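Local coordinates for protein putative 5-carboxymethyl-2-hydroxymuconate isomerase (PDB 3E6Q) that probably isomerises 5-carboxymethyl-2-hydroxymuconate by shifting a double bond, and assembles as a trimer, at residues I27-N32 with S63-L68; L83-S88 with V123-R128; V78-L83 with G117-Q122. One frame throughout, in Å; residues are numbered along the deposited sequence.

Contact 1 of 3, residues I27-N32 with S63-L68. With NA (sodium ion), chain R.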
loop_
_atom_site.group_PDB
_atom_site.type_symbol
_atom_site.label_atom_id
_atom_site.label_comp_id
_atom_site.label_asym_id
_atom_site.label_seq_id
_atom_site.Cartn_x
_atom_site.Cartn_y
_atom_site.Cartn_z
ATOM N N ILE A 27 7.238 0.463 -5.880
ATOM C CA ILE A 27 7.660 1.759 -6.395
ATOM C C ILE A 27 6.440 2.452 -7.003
ATOM O O ILE A 27 5.742 1.853 -7.824
ATOM C CB ILE A 27 8.798 1.624 -7.444
ATOM C CG1 ILE A 27 10.029 0.892 -6.876
ATOM C CG2 ILE A 27 9.210 3.010 -8.024
ATOM C CD1 ILE A 27 11.089 0.628 -7.902
ATOM N N GLU A 28 6.222 3.698 -6.599
ATOM C CA GLU A 28 5.126 4.532 -7.063
ATOM C C GLU A 28 5.747 5.783 -7.696
ATOM O O GLU A 28 6.586 6.447 -7.090
ATOM C CB GLU A 28 4.246 4.990 -5.903
ATOM C CG GLU A 28 3.407 3.973 -5.203
ATOM C CD GLU A 28 2.842 4.596 -3.939
ATOM O OE1 GLU A 28 1.681 5.135 -3.946
ATOM O OE2 GLU A 28 3.560 4.552 -2.883
ATOM N N ALA A 29 5.310 6.106 -8.905
ATOM C CA ALA A 29 5.782 7.262 -9.665
ATOM C C ALA A 29 4.563 8.065 -10.134
ATOM O O ALA A 29 3.601 7.513 -10.639
ATOM C CB ALA A 29 6.568 6.799 -10.844
ATOM N N THR A 30 4.574 9.376 -9.932
ATOM C CA THR A 30 3.511 10.182 -10.468
ATOM C C THR A 30 3.532 10.052 -12.036
ATOM O O THR A 30 4.589 9.889 -12.658
ATOM C CB THR A 30 3.622 11.643 -9.994
ATOM O OG1 THR A 30 4.914 12.204 -10.343
ATOM C CG2 THR A 30 3.346 11.718 -8.460
ATOM N N ALA A 31 2.354 10.165 -12.647
ATOM C CA ALA A 31 2.199 9.941 -14.096
ATOM C C ALA A 31 2.986 10.913 -14.988
ATOM O O ALA A 31 3.295 10.600 -16.141
ATOM C CB ALA A 31 0.671 9.943 -14.475
ATOM N N ASN A 32 3.288 12.104 -14.453
ATOM C CA ASN A 32 4.131 13.119 -15.125
ATOM C C ASN A 32 5.619 12.934 -15.019
ATOM O O ASN A 32 6.372 13.742 -15.553
ATOM C CB ASN A 32 3.744 14.524 -14.649
ATOM C CG ASN A 32 3.995 14.758 -13.186
ATOM O OD1 ASN A 32 4.178 13.815 -12.437
ATOM N ND2 ASN A 32 3.993 16.047 -12.768
ATOM N N SER A 63 9.157 -7.341 -6.627
ATOM C CA SER A 63 9.001 -5.903 -6.813
ATOM C C SER A 63 7.938 -5.574 -7.839
ATOM O O SER A 63 7.671 -6.337 -8.758
ATOM C CB SER A 63 10.343 -5.203 -7.159
ATOM O OG SER A 63 10.869 -5.657 -8.390
ATOM N N ARG A 64 7.312 -4.434 -7.664
ATOM C CA ARG A 64 6.304 -3.949 -8.623
ATOM C C ARG A 64 6.346 -2.428 -8.670
ATOM O O ARG A 64 6.775 -1.742 -7.716
ATOM C CB ARG A 64 4.896 -4.465 -8.310
ATOM C CG ARG A 64 4.409 -4.195 -6.863
ATOM C CD ARG A 64 4.988 -5.258 -5.929
ATOM N NE ARG A 64 4.100 -5.667 -4.826
ATOM C CZ ARG A 64 4.413 -6.605 -3.951
ATOM N NH1 ARG A 64 5.592 -7.167 -3.983
ATOM N NH2 ARG A 64 3.574 -6.930 -2.983
ATOM N N PHE A 65 5.986 -1.912 -9.841
ATOM C CA PHE A 65 5.987 -0.486 -10.134
ATOM C C PHE A 65 4.575 -0.082 -10.532
ATOM O O PHE A 65 3.916 -0.731 -11.367
ATOM C CB PHE A 65 6.986 -0.204 -11.258
ATOM C CG PHE A 65 7.013 1.215 -11.705
ATOM C CD1 PHE A 65 6.070 1.693 -12.610
ATOM C CD2 PHE A 65 8.080 2.028 -11.338
ATOM C CE1 PHE A 65 6.106 3.033 -13.046
ATOM C CE2 PHE A 65 8.148 3.396 -11.809
ATOM C CZ PHE A 65 7.146 3.871 -12.652
ATOM N N VAL A 66 4.088 0.995 -9.927
ATOM C CA VAL A 66 2.786 1.551 -10.273
ATOM C C VAL A 66 2.896 3.057 -10.600
ATOM O O VAL A 66 3.587 3.789 -9.903
ATOM C CB VAL A 66 1.793 1.305 -9.147
ATOM C CG1 VAL A 66 1.591 -0.250 -8.975
ATOM C CG2 VAL A 66 2.295 1.887 -7.891
ATOM N N THR A 67 2.186 3.469 -11.645
ATOM C CA THR A 67 2.040 4.857 -12.017
ATOM C C THR A 67 0.818 5.397 -11.303
ATOM O O THR A 67 -0.243 4.765 -11.305
ATOM C CB THR A 67 1.890 5.008 -13.524
ATOM O OG1 THR A 67 3.092 4.538 -14.172
ATOM C CG2 THR A 67 1.583 6.457 -13.869
ATOM N N LEU A 68 1.000 6.509 -10.619
ATOM C CA LEU A 68 -0.112 7.229 -9.958
ATOM C C LEU A 68 -0.759 8.185 -10.945
ATOM O O LEU A 68 -0.147 9.173 -11.389
ATOM C CB LEU A 68 0.416 8.031 -8.782
ATOM C CG LEU A 68 1.260 7.216 -7.763
ATOM C CD1 LEU A 68 1.888 8.125 -6.677
ATOM C CD2 LEU A 68 0.400 6.077 -7.186
HETATM NA NA NA R . 5.232 2.536 -2.237
HETATM O O HOH W 1 3.386 1.054 -0.967
#
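The carbonyl oxygen I27 O is held by two groups of 63-68: V66 N donates to it at 2.8 Å, almost straight at 167°, and the CA-H of F65 adds a weaker contact, with F65 CA 3.3 Å from I27 O. A29 O is met in the same way by L68 N and the CA-H of T67, while I27 N and A29 N donate back to R64 O and V66 O. A31 N closes this parallel ladder on L68 O through a strongly bent bond (131°).

On one face of the sheet the F65 ring runs beside I27 and A29, because its CG stands anti to the backbone N (chi1 176°). I27 CG2 comes within 3.6 Å of F65 CD2, and A29 CB within 3.5 Å of F65 CZ, both meeting the ring obliquely. Helix 39-52 packs on this face through L43.

On the other face, E28 passes L68, bringing E28 OE1 3.6 Å from L68 CD2. Its carboxylate is shared: E28 OE2 binds the sodium ion at 2.7 Å, and E28 OE1 bridges to R64 of the third subunit. R64 itself reaches E28 of the second subunit, so the trimer repeats the pair. Two parallel neighbouring strands with a helix between them in sequence make a beta-alpha-beta crossover, the building unit of the tautomerase fold.

Contact 2 of 3, residues L83-S88 with V123-R128. With FMT (formic acid), chain P.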
loop_
_atom_site.group_PDB
_atom_site.type_symbol
_atom_site.label_atom_id
_atom_site.label_comp_id
_atom_site.label_asym_id
_atom_site.label_seq_id
_atom_site.Cartn_x
_atom_site.Cartn_y
_atom_site.Cartn_z
ATOM N N LEU A 83 8.571 10.437 -6.735
ATOM C CA LEU A 83 8.901 9.012 -6.860
ATOM C C LEU A 83 9.148 8.480 -5.432
ATOM O O LEU A 83 9.924 9.040 -4.650
ATOM C CB LEU A 83 10.151 8.850 -7.718
ATOM C CG LEU A 83 10.710 7.463 -8.015
ATOM C CD1 LEU A 83 9.700 6.548 -8.694
ATOM C CD2 LEU A 83 12.010 7.594 -8.864
ATOM N N HIS A 84 8.454 7.391 -5.112
ATOM C CA HIS A 84 8.501 6.776 -3.768
ATOM C C HIS A 84 8.582 5.259 -3.825
ATOM O O HIS A 84 7.944 4.629 -4.681
ATOM C CB HIS A 84 7.279 7.207 -2.964
ATOM C CG HIS A 84 7.230 6.622 -1.591
ATOM N ND1 HIS A 84 8.102 6.995 -0.580
ATOM C CD2 HIS A 84 6.413 5.679 -1.067
ATOM C CE1 HIS A 84 7.811 6.302 0.509
ATOM N NE2 HIS A 84 6.809 5.478 0.238
ATOM N N ALA A 85 9.348 4.678 -2.917
ATOM C CA ALA A 85 9.378 3.244 -2.761
ATOM C C ALA A 85 9.133 2.875 -1.309
ATOM O O ALA A 85 9.501 3.594 -0.381
ATOM C CB ALA A 85 10.692 2.673 -3.217
ATOM N N CYS A 86 8.507 1.721 -1.131
ATOM C CA CYS A 86 8.287 1.145 0.196
ATOM C C CYS A 86 8.829 -0.285 0.118
ATOM O O CYS A 86 8.315 -1.139 -0.634
ATOM C CB CYS A 86 6.795 1.159 0.548
ATOM S SG CYS A 86 6.553 0.519 2.232
ATOM N N LEU A 87 9.929 -0.509 0.815
ATOM C CA LEU A 87 10.532 -1.825 0.963
ATOM C C LEU A 87 10.028 -2.450 2.251
ATOM O O LEU A 87 10.210 -1.875 3.347
ATOM C CB LEU A 87 12.066 -1.744 1.026
ATOM C CG LEU A 87 12.795 -3.087 1.158
ATOM C CD1 LEU A 87 12.665 -3.934 -0.122
ATOM C CD2 LEU A 87 14.282 -2.889 1.577
ATOM N N SER A 88 9.424 -3.621 2.129
ATOM C CA SER A 88 8.941 -4.365 3.310
ATOM C C SER A 88 9.755 -5.607 3.509
ATOM O O SER A 88 9.822 -6.486 2.616
ATOM C CB SER A 88 7.460 -4.765 3.115
ATOM O OG SER A 88 6.596 -3.629 3.046
ATOM N N VAL A 123 12.430 12.211 -4.277
ATOM C CA VAL A 123 12.577 10.741 -4.258
ATOM C C VAL A 123 12.624 10.323 -2.816
ATOM O O VAL A 123 13.371 10.923 -1.999
ATOM C CB VAL A 123 13.840 10.265 -5.031
ATOM C CG1 VAL A 123 13.992 8.713 -4.974
ATOM C CG2 VAL A 123 13.815 10.819 -6.478
ATOM N N SER A 124 11.840 9.313 -2.437
ATOM C CA SER A 124 11.906 8.806 -1.049
ATOM C C SER A 124 11.801 7.295 -1.022
ATOM O O SER A 124 11.209 6.677 -1.910
ATOM C CB SER A 124 10.808 9.385 -0.136
ATOM O OG SER A 124 9.518 9.296 -0.740
ATOM N N VAL A 125 12.326 6.714 0.043
ATOM C CA VAL A 125 12.241 5.279 0.289
ATOM C C VAL A 125 11.965 5.046 1.780
ATOM O O VAL A 125 12.744 5.542 2.618
ATOM C CB VAL A 125 13.540 4.528 -0.119
ATOM C CG1 VAL A 125 13.428 3.029 0.121
ATOM C CG2 VAL A 125 13.928 4.788 -1.568
ATOM N N GLU A 126 10.895 4.300 2.080
ATOM C CA GLU A 126 10.580 3.846 3.425
ATOM C C GLU A 126 11.062 2.412 3.469
ATOM O O GLU A 126 10.861 1.672 2.500
ATOM C CB GLU A 126 9.087 3.871 3.700
ATOM C CG GLU A 126 8.751 3.175 4.944
ATOM C CD GLU A 126 7.288 3.252 5.387
ATOM O OE1 GLU A 126 6.371 3.608 4.599
ATOM O OE2 GLU A 126 7.128 2.876 6.551
ATOM N N VAL A 127 11.671 2.011 4.576
ATOM C CA VAL A 127 11.892 0.593 4.866
ATOM C C VAL A 127 11.004 0.223 6.089
ATOM O O VAL A 127 11.105 0.855 7.146
ATOM C CB VAL A 127 13.360 0.326 5.190
ATOM C CG1 VAL A 127 13.557 -1.189 5.480
ATOM C CG2 VAL A 127 14.278 0.803 4.056
ATOM N N ARG A 128 10.054 -0.659 5.884
ATOM C CA ARG A 128 9.135 -1.088 6.930
ATOM C C ARG A 128 9.265 -2.585 7.241
ATOM O O ARG A 128 9.853 -3.343 6.471
ATOM C CB ARG A 128 7.699 -0.762 6.585
ATOM C CG ARG A 128 7.153 -1.466 5.331
ATOM C CD ARG A 128 5.684 -1.194 5.116
ATOM N NE ARG A 128 4.869 -1.778 6.186
ATOM C CZ ARG A 128 4.371 -3.026 6.168
ATOM N NH1 ARG A 128 4.569 -3.812 5.141
ATOM N NH2 ARG A 128 3.651 -3.468 7.192
HETATM C C FMT P . 4.594 4.540 2.155
HETATM O O1 FMT P . 5.631 3.924 2.101
HETATM O O2 FMT P . 3.833 4.527 1.162
HETATM O O HOH W 2 8.709 11.023 -2.717
#
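Strands 83-88 and 123-128 are the parallel pair of a beta-alpha-beta unit whose helix, 95-112, packs against A85, L87, V123 and V125, as in the trimeric tautomerase fold. Backbone bonds alternate along the pair, from S124 N to L83 O through to R128 N to L87 O.

The polar side chains lie on the face of H84, S124, C86, E126, S88 and R128. H84 is held at both nitrogens, each near the ring plane: ND1 and S124 OG are hydrogen-bonded at 2.7 Å, and NE2 donates to formic acid O1 at 2.7 Å, nearly straight (170°). These two partners fix the rotation of the imidazole. S124 OG also meets a water that donates to L83 O, and H24 of the third subunit, so three groups surround it. The formic acid, probably from the crystallisation liquor, may mark a polar pocket; E126 OE1 approaches its O1 to 2.6 Å, while E126 OE2 bridges to R128 of the third subunit.

In R128, chi1 of 63° places CG and CD beside S88 and C86, and the bend at chi3 turns the guanidinium so that NH1 faces S88 OG. R128 NH2 pairs with E126 of the second subunit. R128 CD rests 3.5 Å from C86 SG, and R128 NH1 donates to S88 OG at 2.9 Å, with the hydroxyl close to the guanidinium plane.

Contact 3 of 3, residues V78-L83 with G117-Q122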
loop_
_atom_site.group_PDB
_atom_site.type_symbol
_atom_site.label_atom_id
_atom_site.label_comp_id
_atom_site.label_asym_id
_atom_site.label_seq_id
_atom_site.Cartn_x
_atom_site.Cartn_y
_atom_site.Cartn_z
ATOM N N VAL A 78 1.786 24.626 -8.828
ATOM C CA VAL A 78 3.131 24.344 -9.333
ATOM C C VAL A 78 3.066 22.907 -9.805
ATOM O O VAL A 78 2.541 22.065 -9.079
ATOM C CB VAL A 78 4.182 24.465 -8.179
ATOM C CG1 VAL A 78 5.589 24.072 -8.649
ATOM C CG2 VAL A 78 4.167 25.878 -7.612
ATOM N N GLU A 79 3.549 22.627 -11.006
ATOM C CA GLU A 79 3.617 21.261 -11.516
ATOM C C GLU A 79 4.771 20.541 -10.836
ATOM O O GLU A 79 5.941 21.005 -10.868
ATOM C CB GLU A 79 3.883 21.284 -13.029
ATOM C CG GLU A 79 2.806 21.990 -13.840
ATOM C CD GLU A 79 1.517 21.188 -13.952
ATOM O OE1 GLU A 79 1.523 19.962 -13.737
ATOM O OE2 GLU A 79 0.484 21.796 -14.298
ATOM N N ARG A 80 4.469 19.396 -10.245
ATOM C CA ARG A 80 5.451 18.661 -9.475
ATOM C C ARG A 80 5.287 17.178 -9.720
ATOM O O ARG A 80 4.169 16.711 -9.925
ATOM C CB ARG A 80 5.245 18.917 -7.980
ATOM C CG ARG A 80 5.504 20.349 -7.559
ATOM C CD ARG A 80 5.061 20.544 -6.116
ATOM N NE ARG A 80 5.477 21.859 -5.621
ATOM C CZ ARG A 80 4.863 22.525 -4.639
ATOM N NH1 ARG A 80 3.760 22.061 -4.119
ATOM N NH2 ARG A 80 5.319 23.703 -4.236
ATOM N N ALA A 81 6.402 16.478 -9.662
ATOM C CA ALA A 81 6.451 15.012 -9.815
ATOM C C ALA A 81 7.225 14.457 -8.639
ATOM O O ALA A 81 8.082 15.131 -8.056
ATOM C CB ALA A 81 7.129 14.610 -11.116
ATOM N N TYR A 82 6.895 13.216 -8.258
ATOM C CA TYR A 82 7.563 12.572 -7.185
ATOM C C TYR A 82 7.615 11.062 -7.422
ATOM O O TYR A 82 6.882 10.523 -8.257
ATOM C CB TYR A 82 6.997 12.907 -5.789
ATOM C CG TYR A 82 5.608 12.446 -5.521
ATOM C CD1 TYR A 82 5.323 11.126 -5.162
ATOM C CD2 TYR A 82 4.544 13.384 -5.594
ATOM C CE1 TYR A 82 3.997 10.717 -4.872
ATOM C CE2 TYR A 82 3.201 12.961 -5.351
ATOM C CZ TYR A 82 2.962 11.633 -4.991
ATOM O OH TYR A 82 1.680 11.220 -4.724
ATOM N N LEU A 83 8.571 10.437 -6.735
ATOM C CA LEU A 83 8.901 9.012 -6.860
ATOM C C LEU A 83 9.148 8.480 -5.432
ATOM O O LEU A 83 9.924 9.040 -4.650
ATOM C CB LEU A 83 10.151 8.850 -7.718
ATOM C CG LEU A 83 10.710 7.463 -8.015
ATOM C CD1 LEU A 83 9.700 6.548 -8.694
ATOM C CD2 LEU A 83 12.010 7.594 -8.864
ATOM N N GLY A 117 7.409 17.697 -14.004
ATOM C CA GLY A 117 6.892 18.947 -13.473
ATOM C C GLY A 117 7.798 20.107 -13.802
ATOM O O GLY A 117 8.592 20.053 -14.767
ATOM N N GLU A 118 7.725 21.165 -13.002
ATOM C CA GLU A 118 8.457 22.382 -13.308
ATOM C C GLU A 118 9.570 22.640 -12.311
ATOM O O GLU A 118 10.234 23.689 -12.375
ATOM C CB GLU A 118 7.504 23.602 -13.398
ATOM C CG GLU A 118 6.910 24.037 -12.075
ATOM C CD GLU A 118 5.877 25.163 -12.252
ATOM O OE1 GLU A 118 6.317 26.347 -12.215
ATOM O OE2 GLU A 118 4.673 24.848 -12.484
ATOM N N GLU A 119 9.768 21.715 -11.369
ATOM C CA GLU A 119 10.852 21.855 -10.416
ATOM C C GLU A 119 11.510 20.510 -10.114
ATOM O O GLU A 119 11.380 19.602 -10.904
ATOM C CB GLU A 119 10.382 22.584 -9.190
ATOM C CG GLU A 119 9.349 21.918 -8.433
ATOM C CD GLU A 119 8.777 22.780 -7.284
ATOM O OE1 GLU A 119 8.840 24.038 -7.313
ATOM O OE2 GLU A 119 8.204 22.165 -6.366
ATOM N N GLY A 120 12.313 20.441 -9.057
ATOM C CA GLY A 120 13.051 19.195 -8.692
ATOM C C GLY A 120 12.079 18.075 -8.362
ATOM O O GLY A 120 10.885 18.350 -8.137
ATOM N N VAL A 121 12.560 16.834 -8.349
ATOM C CA VAL A 121 11.704 15.672 -8.131
ATOM C C VAL A 121 12.128 15.107 -6.762
ATOM O O VAL A 121 13.277 14.707 -6.588
ATOM C CB VAL A 121 11.873 14.617 -9.213
ATOM C CG1 VAL A 121 11.157 13.286 -8.823
ATOM C CG2 VAL A 121 11.417 15.132 -10.638
ATOM N N GLN A 122 11.186 15.047 -5.831
ATOM C CA GLN A 122 11.435 14.397 -4.554
ATOM C C GLN A 122 11.375 12.869 -4.721
ATOM O O GLN A 122 10.379 12.309 -5.198
ATOM C CB GLN A 122 10.438 14.812 -3.504
ATOM C CG GLN A 122 10.547 16.246 -3.032
ATOM C CD GLN A 122 9.752 16.534 -1.750
ATOM O OE1 GLN A 122 9.380 15.634 -1.002
ATOM N NE2 GLN A 122 9.539 17.833 -1.498
HETATM O O HOH W 3 7.590 25.241 -5.158
HETATM O O HOH W 4 8.838 16.854 -5.994
HETATM O O HOH W 5 8.696 18.273 -9.995
#
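The guanidinium of R80 has the E119 carboxylate at its edge, a water beside it near the same plane, and V78 CB 3.7 Å above one face, toward the rim. R80 NE makes a salt bridge to E119 OE2 at 2.8 Å. The two flat groups are turned 33° from each other, and NE reaches the oxygen from above the carboxylate plane instead of in it. The edge water accepts a hydrogen bond from R80 NH2 and donates to E119 OE1, so the bridge is joined twice. V78 CG1 packs 3.5 Å from E119 OE1.

Next to it, E118 and E79 clasp each other reciprocally. E118 OE2 accepts E79 N at 2.9 Å in a straight bond (172°) on the anti side of the carboxylate, tilted out of its plane, while E118 N donates to E79 O at 2.8 Å from well above the carbonyl plane. E118 lies extended beyond CG, which carries its carboxylate across to the backbone of E79. G117, with a positive phi and no side chain, lets the chains come close.

Between R80 and Y82 the backbones part and waters enter: one accepts from A81 N and probably donates to G120 O, another accepts from Q122 N and probably donates to A81 O. Direct pairing resumes at L83 N, which donates to Q122 O at 3.0 Å.

This is where the parallel strands 82-90 and 121-130 begin. A81 and V121 pack on L33; L83 and V121 pack on V113 of strand 113-115, and Y82 on strand 62-73, while R80 also bridges to E58 of the third subunit.

How the contacts relate
From the N terminus, strand 24-30 leads through helix 39-52 to strand 62-73, and contact 1 closes that loop. The chain then passes through 78-83 into strand 82-90, runs along helix 95-112 and returns through 117-122 to strand 121-130. Contacts 3 and 2 both close this second loop; their segments alternate, so they cross, and they meet at L83. Contact 1 lies before both in series. The two loops are tied in the middle of the sheet, where strands 24-30 and 82-90 are antiparallel neighbours: E28 N probably bonds to H84 O, linking contacts 1 and 2; just beyond, T30 OG1 and N32 ND2 probably bond Y82 N and R80 O, joining contact 1 to contact 3.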